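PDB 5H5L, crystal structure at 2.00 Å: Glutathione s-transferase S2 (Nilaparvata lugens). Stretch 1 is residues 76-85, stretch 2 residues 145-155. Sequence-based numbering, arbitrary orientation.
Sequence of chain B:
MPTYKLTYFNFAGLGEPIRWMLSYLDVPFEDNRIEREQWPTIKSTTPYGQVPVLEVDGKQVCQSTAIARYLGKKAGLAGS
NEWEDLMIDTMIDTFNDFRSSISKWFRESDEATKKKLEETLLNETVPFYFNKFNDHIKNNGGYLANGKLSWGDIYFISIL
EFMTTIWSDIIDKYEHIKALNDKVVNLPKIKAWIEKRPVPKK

Stretch 1 (76-85) GLAGSNEWED
Stretch 2 145-155: ANGKLSWGDIY

Two loops, each leading into the start of a helix (82-85 and 151-155, both continuing later in the chain), pack against each other and bury 467 Å² in total. Two CA pairs set the register: Leu 77 CA lies 4.4 Å from Ser 150 CA, and Glu 84 CA lies 6.3 Å from Asn 146 CA, so stretch 2 is met in reverse order as stretch 1 advances. Gly 76 ends the preceding helix in a Schellman motif; its phi/psi of 68/27 favours glycine. Leu 77 (-115/37) then points its CB toward stretch 2 and, with 118 Å² covered, is the largest contributor. In its mt rotamer both methyls reach Leu 149, Leu 77 CD2 at 3.8 Å from Leu 149 CD2 (Leu 149 is tp), while Leu 77 CD1 also lies 3.6 Å from Ile 154 CD1 (Ile 154 is mt). Its backbone joins in as well, for Leu 77 O accepts from Trp 151 N at 2.8 Å and receives a CA-H...O contact from Ser 150 CA at 3.3 Å. That carbonyl thus satisfies an amide in the first turn of the second helix, which Ser 150 (chi1 p) N-caps through a weak bond from Asp 153 N to Ser 150 OG, 3.4 Å; Ser 150 N returns a bond to Asp 153 OD2, 2.7 Å. Ala 78 (-119/-163) comes to the edge of the Trp 151 indole (chi1 68°, chi2 -92°), its CB 4.4 Å from Trp 151 CD1. A water oxygen lies 2.8 Å from both Ala 78 O and Leu 149 O. Gly 79 (-86/156) gives its N to Asp 85 OD1 at 2.7 Å; a CB here would come within 2.5 Å of Asp 85 N. Asp 85 OD1 also accepts a hydrogen bond from a second water, 2.8 Å away, whose oxygen accepts from Trp 151 NE1 at 2.9 Å. Ser 80 (chi1 m) donates from N to Glu 84 OE1, 2.7 Å, and its OG sits 2.7 Å from Lys 148 NZ. Asn 81 (chi1 p) caps the first helix, its OD1 accepting from Glu 84 N at 2.8 Å. Glu 84 (chi1 m, chi2 t, chi3 -6°) forms a salt bridge from OE1 to Lys 148 NZ, 2.8 Å; the lysine, p at chi1 and t thereafter, reaches it fully extended beyond CB. Glu 84 O accepts from Asn 146 ND2 at 2.9 Å and 172°. Asn 146 (64/18, chi1 m) and Gly 147 (61/23) occupy the centre of a type I' turn from Ala 145 to Lys 148, where positive phi suits both residue types.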

# COMPACT_ATOMS: atom_id res chain seq x y z
N GLY B 76 14.92 3.43 -13.70
CA GLY B 76 15.43 2.10 -13.97
C GLY B 76 15.66 1.24 -12.75
O GLY B 76 16.53 0.35 -12.77
N LEU B 77 14.92 1.49 -11.67
CA LEU B 77 15.02 0.72 -10.43
C LEU B 77 13.75 -0.05 -10.13
O LEU B 77 13.34 -0.16 -8.97
CB LEU B 77 15.35 1.65 -9.28
CG LEU B 77 16.68 2.40 -9.35
CD1 LEU B 77 16.82 3.16 -8.07
CD2 LEU B 77 17.88 1.47 -9.56
N ALA B 78 13.10 -0.58 -11.16
CA ALA B 78 11.94 -1.45 -10.99
C ALA B 78 12.23 -2.82 -11.58
O ALA B 78 13.39 -3.15 -11.80
CB ALA B 78 10.69 -0.84 -11.64
N GLY B 79 11.21 -3.63 -11.84
CA GLY B 79 11.45 -4.98 -12.30
C GLY B 79 11.62 -5.07 -13.83
O GLY B 79 11.10 -4.24 -14.57
N SER B 80 12.31 -6.12 -14.28
CA SER B 80 12.41 -6.42 -15.71
C SER B 80 11.16 -7.07 -16.29
O SER B 80 11.03 -7.14 -17.51
CB SER B 80 13.60 -7.33 -15.96
OG SER B 80 14.79 -6.75 -15.46
N ASN B 81 10.26 -7.58 -15.45
CA ASN B 81 8.99 -8.17 -15.88
C ASN B 81 7.99 -8.04 -14.74
O ASN B 81 8.29 -7.45 -13.71
CB ASN B 81 9.16 -9.64 -16.29
CG ASN B 81 9.87 -10.45 -15.26
OD1 ASN B 81 9.54 -10.42 -14.08
ND2 ASN B 81 10.89 -11.17 -15.68
N GLU B 82 6.77 -8.57 -14.93
CA GLU B 82 5.75 -8.39 -13.90
C GLU B 82 6.12 -9.12 -12.62
O GLU B 82 5.81 -8.65 -11.52
CB GLU B 82 4.37 -8.87 -14.35
CG GLU B 82 3.88 -8.33 -15.65
CD GLU B 82 4.33 -9.22 -16.77
OE1 GLU B 82 5.47 -9.03 -17.21
OE2 GLU B 82 3.57 -10.16 -17.14
N TRP B 83 6.74 -10.30 -12.75
CA TRP B 83 7.10 -11.07 -11.56
C TRP B 83 8.13 -10.32 -10.74
O TRP B 83 8.04 -10.27 -9.50
CB TRP B 83 7.65 -12.45 -11.95
CG TRP B 83 8.01 -13.25 -10.76
CD1 TRP B 83 9.25 -13.40 -10.23
CD2 TRP B 83 7.12 -13.99 -9.91
NE1 TRP B 83 9.19 -14.18 -9.10
CE2 TRP B 83 7.89 -14.55 -8.89
CE3 TRP B 83 5.74 -14.22 -9.92
CZ2 TRP B 83 7.34 -15.36 -7.89
CZ3 TRP B 83 5.19 -15.02 -8.93
CH2 TRP B 83 6.00 -15.58 -7.92
N GLU B 84 9.11 -9.71 -11.40
CA GLU B 84 10.11 -8.96 -10.67
C GLU B 84 9.49 -7.76 -9.96
O GLU B 84 9.84 -7.47 -8.81
CB GLU B 84 11.25 -8.52 -11.61
CG GLU B 84 12.16 -9.66 -11.94
CD GLU B 84 13.46 -9.21 -12.53
OE1 GLU B 84 13.63 -7.99 -12.80
OE2 GLU B 84 14.32 -10.09 -12.71
N ASP B 85 8.54 -7.06 -10.61
CA ASP B 85 7.85 -5.98 -9.90
C ASP B 85 7.02 -6.52 -8.74
O ASP B 85 6.91 -5.86 -7.70
CB ASP B 85 6.95 -5.19 -10.85
CG ASP B 85 7.72 -4.17 -11.66
OD1 ASP B 85 8.63 -3.51 -11.10
OD2 ASP B 85 7.43 -4.02 -12.86
N ALA B 145 14.75 -7.31 -3.22
CA ALA B 145 14.09 -8.09 -4.25
C ALA B 145 15.00 -8.31 -5.45
O ALA B 145 15.75 -7.41 -5.83
CB ALA B 145 12.82 -7.39 -4.72
N ASN B 146 14.90 -9.51 -6.04
CA ASN B 146 15.44 -9.83 -7.36
C ASN B 146 16.97 -9.72 -7.43
O ASN B 146 17.55 -9.61 -8.52
CB ASN B 146 14.84 -8.93 -8.44
CG ASN B 146 13.31 -8.95 -8.45
OD1 ASN B 146 12.68 -10.00 -8.48
ND2 ASN B 146 12.72 -7.76 -8.45
N GLY B 147 17.66 -9.73 -6.30
CA GLY B 147 19.10 -9.62 -6.34
C GLY B 147 19.63 -8.35 -6.96
O GLY B 147 20.76 -8.33 -7.42
N LYS B 148 18.85 -7.27 -6.99
CA LYS B 148 19.35 -6.02 -7.53
C LYS B 148 18.63 -4.84 -6.90
O LYS B 148 17.52 -4.97 -6.36
CB LYS B 148 19.22 -5.96 -9.07
CG LYS B 148 17.81 -6.12 -9.61
CD LYS B 148 17.76 -6.30 -11.16
CE LYS B 148 16.34 -6.48 -11.65
NZ LYS B 148 16.13 -6.85 -13.08
N LEU B 149 19.30 -3.68 -6.96
CA LEU B 149 18.78 -2.45 -6.38
C LEU B 149 17.42 -2.09 -6.96
O LEU B 149 17.22 -2.12 -8.18
CB LEU B 149 19.76 -1.30 -6.63
CG LEU B 149 19.37 0.03 -5.96
CD1 LEU B 149 19.63 -0.03 -4.46
CD2 LEU B 149 20.12 1.17 -6.54
N SER B 150 16.48 -1.74 -6.09
CA SER B 150 15.16 -1.31 -6.53
C SER B 150 14.74 -0.05 -5.79
O SER B 150 15.35 0.36 -4.80
CB SER B 150 14.12 -2.42 -6.32
OG SER B 150 13.79 -2.62 -4.95
N TRP B 151 13.65 0.58 -6.29
CA TRP B 151 13.02 1.68 -5.56
C TRP B 151 12.58 1.20 -4.19
O TRP B 151 12.55 1.98 -3.23
CB TRP B 151 11.82 2.26 -6.35
CG TRP B 151 10.66 1.30 -6.45
CD1 TRP B 151 10.43 0.38 -7.45
CD2 TRP B 151 9.59 1.15 -5.52
NE1 TRP B 151 9.29 -0.31 -7.20
CE2 TRP B 151 8.76 0.14 -6.02
CE3 TRP B 151 9.26 1.76 -4.30
CZ2 TRP B 151 7.62 -0.27 -5.36
CZ3 TRP B 151 8.13 1.35 -3.64
CH2 TRP B 151 7.32 0.34 -4.16
N GLY B 152 12.27 -0.08 -4.07
CA GLY B 152 11.93 -0.62 -2.78
C GLY B 152 13.04 -0.47 -1.75
O GLY B 152 12.79 -0.13 -0.59
N ASP B 153 14.28 -0.76 -2.15
CA ASP B 153 15.41 -0.58 -1.24
C ASP B 153 15.49 0.87 -0.75
O ASP B 153 15.74 1.14 0.43
CB ASP B 153 16.72 -0.96 -1.94
CG ASP B 153 16.74 -2.40 -2.41
OD1 ASP B 153 16.46 -3.30 -1.58
OD2 ASP B 153 16.98 -2.64 -3.62
N ILE B 154 15.29 1.81 -1.66
CA ILE B 154 15.39 3.21 -1.31
C ILE B 154 14.26 3.63 -0.39
O ILE B 154 14.48 4.35 0.58
CB ILE B 154 15.47 4.01 -2.62
CG1 ILE B 154 16.83 3.69 -3.27
CG2 ILE B 154 15.33 5.49 -2.37
CD1 ILE B 154 16.99 4.21 -4.67
N TYR B 155 13.05 3.16 -0.66
CA TYR B 155 11.93 3.46 0.22
C TYR B 155 12.18 2.89 1.62
O TYR B 155 12.01 3.57 2.63
CB TYR B 155 10.67 2.89 -0.42
CG TYR B 155 9.36 3.27 0.22
CD1 TYR B 155 8.62 4.34 -0.26
CD2 TYR B 155 8.83 2.51 1.27
CE1 TYR B 155 7.39 4.67 0.29
CE2 TYR B 155 7.61 2.85 1.83
CZ TYR B 155 6.90 3.93 1.32
OH TYR B 155 5.69 4.26 1.88
O HOH W 1 15.27 -3.38 -9.70
O HOH W 2 7.71 -2.24 -8.73